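Local coordinates for protein NADP-dependent glyceraldehyde-3-phosphate dehydrogenase (Bacillus halodurans, PDB 3PRL) that probably oxidises glyceraldehyde 3-phosphate with NADP+, without phosphorylating the product, as a member of the aldehyde dehydrogenase family, at residues T356-N361 with P370-D375; L351-T356 with P378-A383; A12-N17 with P44-E49; G154-I159 with I232-F237. All coordinates share one frame; numbering follows the deposited sequence.

Along the chain, interaction 3 comes first, then interaction 4, and last the two C-terminal contacts, interaction 1 lying within the chain span that interaction 2 brackets. Interactions 3 and 4 belong to the cofactor half, their centres about 17 Å apart: interaction 3 sets strand 10-16 against the chain from the end of strand 39-44 to the start of helix 48-65, and interaction 4 pairs strands 144-159 and 234-238 near residues that bind NADP. Interactions 1 and 2 have centres about 11 Å apart, share T356 and both involve the chain that runs from helix 337-352 into strand 356-359. Their centres lie some 40 to 46 Å from the other two, a separation consistent with the cofactor-binding and catalytic domains of aldehyde dehydrogenases.

Interaction 1. Residues T356-N361 with P370-D375; sequences TLLSGN and PTLLDD
L358 and S359 both stand opposite L372, so strand 356-359 pairs with strand 371-374 as an antiparallel pair interrupted by a classic beta bulge. The backbone bonds are the evidence: L372 O takes L358 N at 2.8 Å and, weakly, S359 N as well, while L372 N answers to S359 O. Beyond the bulge, D374 N reaches T356 O at 2.7 Å in the carbonyl plane.

The tight part is the face carrying L358, L372 and D374, which packs on V310 and I313 of helix 303-317. L358 turns CD1 onto D374 CB at 3.8 Å, and its CB meets L372 CD2 at 4.0 Å. D374 sets CG opposite its own N (chi1 -158°), which brings OD1 to within 2.6 Å of D375 N, which meets it from above the carboxylate plane; R396 offers OD1 only a long, weak ion pair. With an alanine in place of D374, D375 N would probably be left without this carboxylate acceptor and R396 would probably lose one weak, distant charge partner.

The looser side is at T356, which is exposed. Its hydroxyl and the D375 carboxylate lie side by side, and the OG1 to OD2 bond is weak at 3.4 Å. On the other face, partly exposed L357 lays CD1 against T371 CG2 and L373 CD2, each at 3.8 Å, while L351 of helix 337-352 packs on it. At the far end T371 OG1 sits 2.8 Å from G360 O, its single proton contested by S369 O.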
loop_
_atom_site.group_PDB
_atom_site.type_symbol
_atom_site.label_atom_id
_atom_site.label_comp_id
_atom_site.label_asym_id
_atom_site.label_seq_id
_atom_site.Cartn_x
_atom_site.Cartn_y
_atom_site.Cartn_z
ATOM N N THR D 356 -20.992 43.999 -18.584
ATOM C CA THR D 356 -20.881 45.135 -17.678
ATOM C C THR D 356 -19.502 45.174 -17.033
ATOM O O THR D 356 -19.064 44.196 -16.413
ATOM C CB THR D 356 -21.970 45.126 -16.587
ATOM O OG1 THR D 356 -23.237 44.799 -17.167
ATOM C CG2 THR D 356 -22.061 46.491 -15.912
ATOM N N LEU D 357 -18.824 46.308 -17.174
ATOM C CA LEU D 357 -17.557 46.501 -16.506
ATOM C C LEU D 357 -17.846 46.966 -15.089
ATOM O O LEU D 357 -18.344 48.082 -14.873
ATOM C CB LEU D 357 -16.675 47.500 -17.257
ATOM C CG LEU D 357 -15.309 47.817 -16.635
ATOM C CD1 LEU D 357 -14.272 46.744 -17.007
ATOM C CD2 LEU D 357 -14.825 49.219 -17.030
ATOM N N LEU D 358 -17.550 46.091 -14.126
ATOM C CA LEU D 358 -17.783 46.385 -12.714
ATOM C C LEU D 358 -16.643 47.143 -12.031
ATOM O O LEU D 358 -16.882 47.925 -11.103
ATOM C CB LEU D 358 -18.131 45.114 -11.947
ATOM C CG LEU D 358 -19.553 45.082 -11.378
ATOM C CD1 LEU D 358 -20.643 45.235 -12.447
ATOM C CD2 LEU D 358 -19.761 43.818 -10.550
ATOM N N SER D 359 -15.414 46.914 -12.489
ATOM C CA SER D 359 -14.266 47.672 -11.995
ATOM C C SER D 359 -13.050 47.610 -12.910
ATOM O O SER D 359 -12.857 46.640 -13.643
ATOM C CB SER D 359 -13.883 47.223 -10.580
ATOM O OG SER D 359 -12.577 47.648 -10.249
ATOM N N GLY D 360 -12.265 48.685 -12.855
ATOM C CA GLY D 360 -10.900 48.763 -13.370
ATOM C C GLY D 360 -10.541 48.073 -14.665
ATOM O O GLY D 360 -9.972 46.994 -14.646
ATOM N N ASN D 361 -10.861 48.708 -15.790
ATOM C CA ASN D 361 -10.355 48.298 -17.102
ATOM C C ASN D 361 -8.869 48.686 -17.214
ATOM O O ASN D 361 -8.066 47.983 -17.837
ATOM C CB ASN D 361 -11.180 49.001 -18.199
ATOM C CG ASN D 361 -11.034 48.360 -19.580
ATOM O OD1 ASN D 361 -10.274 47.413 -19.771
ATOM N ND2 ASN D 361 -11.775 48.890 -20.558
ATOM N N PRO D 370 -6.804 45.221 -11.946
ATOM C CA PRO D 370 -7.628 44.023 -11.918
ATOM C C PRO D 370 -8.968 44.376 -12.562
ATOM O O PRO D 370 -9.544 45.433 -12.280
ATOM C CB PRO D 370 -7.775 43.718 -10.427
ATOM C CG PRO D 370 -7.467 45.011 -9.722
ATOM C CD PRO D 370 -6.500 45.732 -10.594
ATOM N N THR D 371 -9.429 43.513 -13.455
ATOM C CA THR D 371 -10.597 43.814 -14.247
ATOM C C THR D 371 -11.730 42.859 -13.897
ATOM O O THR D 371 -11.574 41.633 -13.982
ATOM C CB THR D 371 -10.266 43.812 -15.768
ATOM O OG1 THR D 371 -9.143 44.669 -16.016
ATOM C CG2 THR D 371 -11.442 44.323 -16.565
ATOM N N LEU D 372 -12.858 43.436 -13.478
ATOM C CA LEU D 372 -14.061 42.670 -13.168
ATOM C C LEU D 372 -15.161 42.932 -14.187
ATOM O O LEU D 372 -15.559 44.086 -14.417
ATOM C CB LEU D 372 -14.560 42.965 -11.751
ATOM C CG LEU D 372 -15.527 41.941 -11.140
ATOM C CD1 LEU D 372 -14.862 40.574 -10.969
ATOM C CD2 LEU D 372 -16.047 42.439 -9.812
ATOM N N LEU D 373 -15.648 41.847 -14.788
ATOM C CA LEU D 373 -16.737 41.910 -15.754
ATOM C C LEU D 373 -17.926 41.114 -15.256
ATOM O O LEU D 373 -17.763 40.044 -14.668
ATOM C CB LEU D 373 -16.284 41.365 -17.109
ATOM C CG LEU D 373 -14.986 41.906 -17.716
ATOM C CD1 LEU D 373 -14.449 40.932 -18.748
ATOM C CD2 LEU D 373 -15.188 43.306 -18.325
ATOM N N ASP D 374 -19.122 41.635 -15.499
ATOM C CA ASP D 374 -20.356 40.967 -15.089
ATOM C C ASP D 374 -21.192 40.637 -16.317
ATOM O O ASP D 374 -20.882 41.091 -17.419
ATOM C CB ASP D 374 -21.143 41.825 -14.080
ATOM C CG ASP D 374 -22.123 41.009 -13.225
ATOM O OD1 ASP D 374 -22.296 39.790 -13.466
ATOM O OD2 ASP D 374 -22.728 41.599 -12.302
ATOM N N ASP D 375 -22.229 39.823 -16.114
ATOM C CA ASP D 375 -23.192 39.437 -17.150
ATOM C C ASP D 375 -22.525 38.807 -18.370
ATOM O O ASP D 375 -22.999 38.946 -19.509
ATOM C CB ASP D 375 -24.065 40.636 -17.532
ATOM C CG ASP D 375 -24.968 41.078 -16.394
ATOM O OD1 ASP D 375 -26.063 40.486 -16.247
ATOM O OD2 ASP D 375 -24.594 42.019 -15.655
#

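Interaction 2. Residues L351-T356 with P378-A383; sequences LENGAT and PAMRVA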
loop_
_atom_site.group_PDB
_atom_site.type_symbol
_atom_site.label_atom_id
_atom_site.label_comp_id
_atom_site.label_asym_id
_atom_site.label_seq_id
_atom_site.Cartn_x
_atom_site.Cartn_y
_atom_site.Cartn_z
ATOM N N LEU D 351 -16.795 43.621 -23.611
ATOM C CA LEU D 351 -17.499 44.906 -23.559
ATOM C C LEU D 351 -18.205 45.181 -24.882
ATOM O O LEU D 351 -19.303 45.726 -24.894
ATOM C CB LEU D 351 -16.551 46.066 -23.211
ATOM C CG LEU D 351 -15.779 46.012 -21.887
ATOM C CD1 LEU D 351 -14.872 47.234 -21.753
ATOM C CD2 LEU D 351 -16.718 45.910 -20.691
ATOM N N GLU D 352 -17.568 44.771 -25.981
ATOM C CA GLU D 352 -18.120 44.907 -27.328
ATOM C C GLU D 352 -19.402 44.082 -27.478
ATOM O O GLU D 352 -20.327 44.484 -28.189
ATOM C CB GLU D 352 -17.073 44.498 -28.368
ATOM C CG GLU D 352 -17.476 44.706 -29.822
ATOM C CD GLU D 352 -16.486 44.091 -30.801
ATOM O OE1 GLU D 352 -15.257 44.182 -30.554
ATOM O OE2 GLU D 352 -16.936 43.518 -31.818
ATOM N N ASN D 353 -19.451 42.945 -26.788
ATOM C CA ASN D 353 -20.634 42.087 -26.756
ATOM C C ASN D 353 -21.491 42.359 -25.516
ATOM O O ASN D 353 -22.294 41.518 -25.091
ATOM C CB ASN D 353 -20.229 40.609 -26.825
ATOM C CG ASN D 353 -21.417 39.683 -27.099
ATOM O OD1 ASN D 353 -21.779 38.859 -26.256
ATOM N ND2 ASN D 353 -22.024 39.818 -28.272
ATOM N N GLY D 354 -21.277 43.531 -24.925
ATOM C CA GLY D 354 -22.184 44.092 -23.929
ATOM C C GLY D 354 -22.054 43.639 -22.487
ATOM O O GLY D 354 -23.038 43.679 -21.744
ATOM N N ALA D 355 -20.857 43.224 -22.075
ATOM C CA ALA D 355 -20.646 42.831 -20.677
ATOM C C ALA D 355 -20.483 44.065 -19.811
ATOM O O ALA D 355 -19.905 45.067 -20.251
ATOM C CB ALA D 355 -19.427 41.912 -20.525
ATOM N N THR D 356 -20.992 43.999 -18.584
ATOM C CA THR D 356 -20.881 45.135 -17.678
ATOM C C THR D 356 -19.502 45.174 -17.033
ATOM O O THR D 356 -19.064 44.196 -16.413
ATOM C CB THR D 356 -21.970 45.126 -16.587
ATOM O OG1 THR D 356 -23.237 44.799 -17.167
ATOM C CG2 THR D 356 -22.061 46.491 -15.912
ATOM N N PRO D 378 -21.670 33.127 -22.868
ATOM C CA PRO D 378 -20.984 32.086 -23.622
ATOM C C PRO D 378 -20.509 32.526 -25.015
ATOM O O PRO D 378 -19.704 31.824 -25.617
ATOM C CB PRO D 378 -22.054 31.001 -23.753
ATOM C CG PRO D 378 -22.911 31.184 -22.580
ATOM C CD PRO D 378 -22.983 32.659 -22.381
ATOM N N ALA D 379 -20.998 33.664 -25.521
ATOM C CA ALA D 379 -20.549 34.199 -26.826
ATOM C C ALA D 379 -19.240 35.003 -26.740
ATOM O O ALA D 379 -18.619 35.314 -27.768
ATOM C CB ALA D 379 -21.661 35.045 -27.491
ATOM N N MET D 380 -18.835 35.338 -25.517
ATOM C CA MET D 380 -17.628 36.137 -25.271
ATOM C C MET D 380 -16.414 35.230 -25.086
ATOM O O MET D 380 -16.477 34.219 -24.367
ATOM C CB MET D 380 -17.804 37.005 -24.022
ATOM C CG MET D 380 -19.138 37.745 -23.955
ATOM S SD MET D 380 -19.410 38.559 -22.371
ATOM C CE MET D 380 -20.942 39.439 -22.706
ATOM N N ARG D 381 -15.306 35.614 -25.720
ATOM C CA ARG D 381 -14.066 34.844 -25.685
ATOM C C ARG D 381 -13.577 34.604 -24.258
ATOM O O ARG D 381 -13.042 33.534 -23.962
ATOM C CB ARG D 381 -12.970 35.549 -26.488
ATOM C CG ARG D 381 -13.224 35.638 -27.993
ATOM C CD ARG D 381 -12.139 36.466 -28.665
ATOM N NE ARG D 381 -10.803 35.984 -28.312
ATOM C CZ ARG D 381 -9.676 36.654 -28.534
ATOM N NH1 ARG D 381 -9.709 37.847 -29.124
ATOM N NH2 ARG D 381 -8.503 36.124 -28.179
ATOM N N VAL D 382 -13.781 35.601 -23.394
ATOM C CA VAL D 382 -13.257 35.615 -22.024
ATOM C C VAL D 382 -13.951 34.588 -21.132
ATOM O O VAL D 382 -13.503 34.328 -20.015
ATOM C CB VAL D 382 -13.318 37.065 -21.390
ATOM C CG1 VAL D 382 -14.750 37.428 -20.921
ATOM C CG2 VAL D 382 -12.297 37.233 -20.253
ATOM N N ALA D 383 -15.039 34.002 -21.626
ATOM C CA ALA D 383 -15.752 32.960 -20.892
ATOM C C ALA D 383 -15.075 31.604 -21.079
ATOM O O ALA D 383 -15.407 30.627 -20.397
ATOM C CB ALA D 383 -17.231 32.899 -21.336
#
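The methyl end of M380 presses on a backbone carbonyl: CE lies 3.4 Å from N353 O, an apolar tip set against an oxygen at the end of a helix. The same CE touches A355 CB at 3.6 Å, and SD follows behind it at 3.8 Å from that CB, so the last two atoms of the methionine lie against one alanine. The chain gets there by running straight: beyond CG it is extended (chi2 172°, chi3 175°), which carries the thioether from the backbone of the loop to the helix end.

N353 lends its side chain as well. Its amide crosses the methionine at a slant, with OD1 3.7 Å from M380 CG and also close to CE, while A379 CB stands 4.0 Å from the same N353 OD1. These are van der Waals contacts throughout, with no polar bond between the two segments.

What M380 meets is a Schellman motif that ends helix 337-352. G354 occupies the C-prime position with a positive phi of 83°, G354 N bonds to L351 O at 3.0 Å, and A355 N turns back to A350 O. The chain then leaves the helix and enters strand 356-359. The opposite segment belongs to the loop between strands 367-374 and 391-397, where R381 N bonds to D349 OD2 and so ties the loop to the same helix. M380 is buried, whereas N353 is exposed, its side chain also touching T377, and D375 O lies 3.8 Å from M380 CE.

Interaction 3. Residues A12-N17 with P44-E49; sequences ANILRN and PALSQE
I14 and P44 supply the larger apolar part of this contact. I14 CG2 lies 3.7 Å from both CG and CD of the proline ring, the two side chains crossing at a slant. Farther along, the other branch of I14 meets L46 tip to tip, CD1 to CD1 at 4.1 Å; the side chain of L46 is about 8 Å from that of the NADP-binding K186. The first torsion of I14 divides these tasks: CG1 falls between the backbone N and the carbonyl carbon (chi1 62°), while CG2 stands beside N and faces the proline.

A second kind of contact is carbonyl to ring carbon. A12 O approaches P44 CD at 3.4 Å and CG at 3.6 Å; A12 O also accepts a hydrogen bond from R28 NH2.

Backbone bonding comes from neighbours. A12 pairs with S42 and I14 with V21, in keeping with strand 10-16 standing between strands 39-44 and 19-21 in a four-stranded sheet, while P44 O is held by T216 OG1. Just beyond, S47 is the N-cap of helix 48-65. Putting a serine here in place of P44 would remove the ring and would probably leave I14 CG2 without the carbons it rests on, opening a gap between strand 10-16 and the end of strand 39-44.

Lacking an N-H, P44 cannot donate a backbone bond to A12 O, so the join between these segments depends on the fit of mostly buried hydrocarbon.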
loop_
_atom_site.group_PDB
_atom_site.type_symbol
_atom_site.label_atom_id
_atom_site.label_comp_id
_atom_site.label_asym_id
_atom_site.label_seq_id
_atom_site.Cartn_x
_atom_site.Cartn_y
_atom_site.Cartn_z
ATOM N N ALA D 12 24.848 34.953 -16.860
ATOM C CA ALA D 12 24.885 33.602 -16.325
ATOM C C ALA D 12 25.479 32.591 -17.293
ATOM O O ALA D 12 25.319 32.703 -18.515
ATOM C CB ALA D 12 23.487 33.171 -15.928
ATOM N N ASN D 13 26.166 31.604 -16.727
ATOM C CA ASN D 13 26.638 30.463 -17.484
ATOM C C ASN D 13 25.732 29.233 -17.272
ATOM O O ASN D 13 24.900 29.202 -16.344
ATOM C CB ASN D 13 28.102 30.167 -17.144
ATOM C CG ASN D 13 29.097 30.962 -18.024
ATOM O OD1 ASN D 13 28.734 31.929 -18.713
ATOM N ND2 ASN D 13 30.362 30.542 -17.993
ATOM N N ILE D 14 25.874 28.246 -18.156
ATOM C CA ILE D 14 25.125 26.993 -18.068
ATOM C C ILE D 14 26.010 25.879 -17.548
ATOM O O ILE D 14 27.230 25.931 -17.700
ATOM C CB ILE D 14 24.475 26.567 -19.435
ATOM C CG1 ILE D 14 25.525 26.302 -20.531
ATOM C CG2 ILE D 14 23.444 27.599 -19.891
ATOM C CD1 ILE D 14 25.850 24.822 -20.744
ATOM N N LEU D 15 25.375 24.878 -16.937
ATOM C CA LEU D 15 26.059 23.708 -16.424
ATOM C C LEU D 15 26.018 22.563 -17.417
ATOM O O LEU D 15 24.942 22.117 -17.830
ATOM C CB LEU D 15 25.408 23.245 -15.115
ATOM C CG LEU D 15 26.013 22.038 -14.387
ATOM C CD1 LEU D 15 27.413 22.331 -13.842
ATOM C CD2 LEU D 15 25.089 21.628 -13.259
ATOM N N ARG D 16 27.204 22.104 -17.785
ATOM C CA ARG D 16 27.394 20.852 -18.492
ATOM C C ARG D 16 28.542 20.079 -17.831
ATOM O O ARG D 16 29.612 20.643 -17.591
ATOM C CB ARG D 16 27.712 21.100 -19.965
ATOM C CG ARG D 16 27.804 19.810 -20.777
ATOM C CD ARG D 16 28.179 20.035 -22.238
ATOM N NE ARG D 16 29.466 20.719 -22.362
ATOM C CZ ARG D 16 29.617 21.963 -22.794
ATOM N NH1 ARG D 16 30.834 22.492 -22.857
ATOM N NH2 ARG D 16 28.559 22.675 -23.168
ATOM N N ASN D 17 28.303 18.805 -17.519
ATOM C CA ASN D 17 29.333 17.888 -16.999
ATOM C C ASN D 17 30.140 18.392 -15.787
ATOM O O ASN D 17 31.336 18.126 -15.666
ATOM C CB ASN D 17 30.268 17.447 -18.139
ATOM C CG ASN D 17 29.527 16.731 -19.263
ATOM O OD1 ASN D 17 28.466 16.144 -19.051
ATOM N ND2 ASN D 17 30.096 16.763 -20.462
ATOM N N PRO D 44 23.199 31.957 -22.115
ATOM C CA PRO D 44 23.778 31.514 -23.384
ATOM C C PRO D 44 22.712 30.891 -24.286
ATOM O O PRO D 44 21.881 30.104 -23.816
ATOM C CB PRO D 44 24.797 30.450 -22.954
ATOM C CG PRO D 44 24.914 30.570 -21.448
ATOM C CD PRO D 44 23.597 31.082 -21.000
ATOM N N ALA D 45 22.724 31.257 -25.566
ATOM C CA ALA D 45 21.885 30.600 -26.567
ATOM C C ALA D 45 22.661 29.432 -27.163
ATOM O O ALA D 45 23.631 29.633 -27.887
ATOM C CB ALA D 45 21.469 31.584 -27.650
ATOM N N LEU D 46 22.231 28.214 -26.840
ATOM C CA LEU D 46 22.995 27.005 -27.173
ATOM C C LEU D 46 22.666 26.458 -28.550
ATOM O O LEU D 46 21.600 26.744 -29.109
ATOM C CB LEU D 46 22.799 25.901 -26.119
ATOM C CG LEU D 46 23.545 25.985 -24.776
ATOM C CD1 LEU D 46 23.296 24.722 -23.936
ATOM C CD2 LEU D 46 25.054 26.206 -24.962
ATOM N N SER D 47 23.608 25.672 -29.074
ATOM C CA SER D 47 23.529 25.062 -30.407
ATOM C C SER D 47 23.051 23.603 -30.341
ATOM O O SER D 47 22.884 23.048 -29.255
ATOM C CB SER D 47 24.900 25.134 -31.101
ATOM O OG SER D 47 25.898 24.424 -30.371
ATOM N N GLN D 48 22.849 22.994 -31.510
ATOM C CA GLN D 48 22.404 21.596 -31.598
ATOM C C GLN D 48 23.409 20.608 -30.992
ATOM O O GLN D 48 23.006 19.607 -30.386
ATOM C CB GLN D 48 22.047 21.216 -33.044
ATOM C CG GLN D 48 20.617 21.621 -33.445
ATOM C CD GLN D 48 20.291 21.353 -34.907
ATOM O OE1 GLN D 48 20.962 21.860 -35.819
ATOM N NE2 GLN D 48 19.247 20.566 -35.140
ATOM N N GLU D 49 24.702 20.910 -31.131
ATOM C CA GLU D 49 25.769 20.052 -30.593
ATOM C C GLU D 49 25.824 20.127 -29.077
ATOM O O GLU D 49 25.657 19.119 -28.401
ATOM C CB GLU D 49 27.144 20.423 -31.166
ATOM C CG GLU D 49 27.316 20.131 -32.631
ATOM C CD GLU D 49 26.294 20.862 -33.475
ATOM O OE1 GLU D 49 26.390 22.106 -33.604
ATOM O OE2 GLU D 49 25.384 20.177 -33.992
#

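Interaction 4. Residues G154-I159 with I232-F237; sequences GVVLAI and IDMITF
The F237 ring is met by I159 at its edge: I159 CB lies near the ring plane, 3.7 Å from F237 CD1. Elsewhere the phenylalanine side chain touches T243 and I247 of helix 241-250, along with L258 and L260. The other flat group is the D233 carboxylate, whose OD2 takes V155 N at 3.0 Å on its anti side, 15° out of the carboxylate plane and with a nearly straight N-H (166°). D233 N in turn donates to V155 O, so side chain and backbone together grip both polar backbone atoms of V155. G154 comes close to that carboxylate, and a CB on it would clash with D233 OD2.

Between these ends the strands 155-159 and 234-237 run parallel, their axes only 17° apart, as neighbours in the Rossmann-type sheet of the NADP-binding domain. L157 is bonded through both its N-H and its C=O: its N to M234 O at 2.9 Å and its O to T236 N at 3.0 Å. I159 N continues the series to T236 O.

On the face of V156 and M234 the two side chains lie alongside each other, V156 CG1 3.8 Å from M234 SD; M234 N, however, is buried without a partner. On the opposite face I159 CD1 lies 3.8 Å from I235 CG2, the two side chains crossing at a slant, and L157 CB rests against I232 CD1 at 3.9 Å. This face leads to the cofactor site: the side chain of F237 is about 4 Å from that of the NADP-binding T243, and the side chain of I159 is equally close to that of K186.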
loop_
_atom_site.group_PDB
_atom_site.type_symbol
_atom_site.label_atom_id
_atom_site.label_comp_id
_atom_site.label_asym_id
_atom_site.label_seq_id
_atom_site.Cartn_x
_atom_site.Cartn_y
_atom_site.Cartn_z
ATOM N N GLY D 154 15.929 6.770 -16.943
ATOM C CA GLY D 154 17.141 7.249 -17.640
ATOM C C GLY D 154 17.451 8.744 -17.522
ATOM O O GLY D 154 17.700 9.250 -16.437
ATOM N N VAL D 155 17.479 9.439 -18.656
ATOM C CA VAL D 155 17.635 10.890 -18.675
ATOM C C VAL D 155 16.265 11.536 -18.836
ATOM O O VAL D 155 15.534 11.231 -19.791
ATOM C CB VAL D 155 18.594 11.359 -19.817
ATOM C CG1 VAL D 155 18.727 12.868 -19.814
ATOM C CG2 VAL D 155 19.971 10.734 -19.659
ATOM N N VAL D 156 15.915 12.412 -17.900
ATOM C CA VAL D 156 14.604 13.078 -17.886
ATOM C C VAL D 156 14.738 14.507 -18.355
ATOM O O VAL D 156 15.599 15.249 -17.869
ATOM C CB VAL D 156 13.922 13.010 -16.464
ATOM C CG1 VAL D 156 12.733 13.960 -16.326
ATOM C CG2 VAL D 156 13.469 11.575 -16.157
ATOM N N LEU D 157 13.895 14.888 -19.316
ATOM C CA LEU D 157 13.851 16.269 -19.786
ATOM C C LEU D 157 12.786 17.016 -19.013
ATOM O O LEU D 157 11.607 16.652 -19.061
ATOM C CB LEU D 157 13.575 16.346 -21.297
ATOM C CG LEU D 157 13.480 17.796 -21.823
ATOM C CD1 LEU D 157 14.858 18.405 -21.992
ATOM C CD2 LEU D 157 12.698 17.878 -23.116
ATOM N N ALA D 158 13.231 18.023 -18.269
ATOM C CA ALA D 158 12.370 18.868 -17.457
ATOM C C ALA D 158 12.332 20.238 -18.093
ATOM O O ALA D 158 13.382 20.884 -18.275
ATOM C CB ALA D 158 12.899 18.975 -16.033
ATOM N N ILE D 159 11.121 20.667 -18.438
ATOM C CA ILE D 159 10.905 21.950 -19.093
ATOM C C ILE D 159 9.935 22.749 -18.240
ATOM O O ILE D 159 8.766 22.395 -18.121
ATOM C CB ILE D 159 10.332 21.785 -20.523
ATOM C CG1 ILE D 159 10.937 20.554 -21.223
ATOM C CG2 ILE D 159 10.523 23.106 -21.341
ATOM C CD1 ILE D 159 10.056 20.021 -22.385
ATOM N N ILE D 232 16.420 10.907 -24.851
ATOM C CA ILE D 232 15.454 11.283 -23.818
ATOM C C ILE D 232 14.476 10.134 -23.580
ATOM O O ILE D 232 13.871 9.595 -24.529
ATOM C CB ILE D 232 14.675 12.573 -24.212
ATOM C CG1 ILE D 232 15.630 13.772 -24.415
ATOM C CG2 ILE D 232 13.551 12.885 -23.214
ATOM C CD1 ILE D 232 16.315 14.308 -23.150
ATOM N N ASP D 233 14.334 9.755 -22.308
ATOM C CA ASP D 233 13.540 8.605 -21.932
ATOM C C ASP D 233 12.266 9.030 -21.219
ATOM O O ASP D 233 11.467 8.189 -20.867
ATOM C CB ASP D 233 14.368 7.668 -21.043
ATOM C CG ASP D 233 15.725 7.359 -21.645
ATOM O OD1 ASP D 233 15.788 6.514 -22.563
ATOM O OD2 ASP D 233 16.732 7.981 -21.220
ATOM N N MET D 234 12.096 10.337 -20.998
ATOM C CA MET D 234 10.908 10.882 -20.347
ATOM C C MET D 234 10.854 12.404 -20.448
ATOM O O MET D 234 11.879 13.086 -20.236
ATOM C CB MET D 234 10.881 10.457 -18.864
ATOM C CG MET D 234 9.549 10.661 -18.137
ATOM S SD MET D 234 9.428 12.171 -17.146
ATOM C CE MET D 234 7.854 11.811 -16.370
ATOM N N ILE D 235 9.661 12.930 -20.749
ATOM C CA ILE D 235 9.426 14.378 -20.758
ATOM C C ILE D 235 8.407 14.811 -19.703
ATOM O O ILE D 235 7.332 14.233 -19.617
ATOM C CB ILE D 235 8.942 14.924 -22.162
ATOM C CG1 ILE D 235 9.883 14.499 -23.281
ATOM C CG2 ILE D 235 8.778 16.460 -22.148
ATOM C CD1 ILE D 235 11.240 15.036 -23.151
ATOM N N THR D 236 8.754 15.832 -18.918
ATOM C CA THR D 236 7.782 16.497 -18.037
ATOM C C THR D 236 7.731 18.010 -18.245
ATOM O O THR D 236 8.727 18.723 -18.083
ATOM C CB THR D 236 8.005 16.151 -16.563
ATOM O OG1 THR D 236 7.061 16.868 -15.770
ATOM C CG2 THR D 236 9.446 16.473 -16.120
ATOM N N PHE D 237 6.548 18.503 -18.584
ATOM C CA PHE D 237 6.444 19.866 -19.078
ATOM C C PHE D 237 5.278 20.610 -18.469
ATOM O O PHE D 237 4.148 20.095 -18.385
ATOM C CB PHE D 237 6.355 19.834 -20.615
ATOM C CG PHE D 237 5.904 21.127 -21.248
ATOM C CD1 PHE D 237 6.833 22.056 -21.701
ATOM C CD2 PHE D 237 4.553 21.396 -21.420
ATOM C CE1 PHE D 237 6.417 23.255 -22.309
ATOM C CE2 PHE D 237 4.128 22.582 -22.012
ATOM C CZ PHE D 237 5.064 23.509 -22.464
#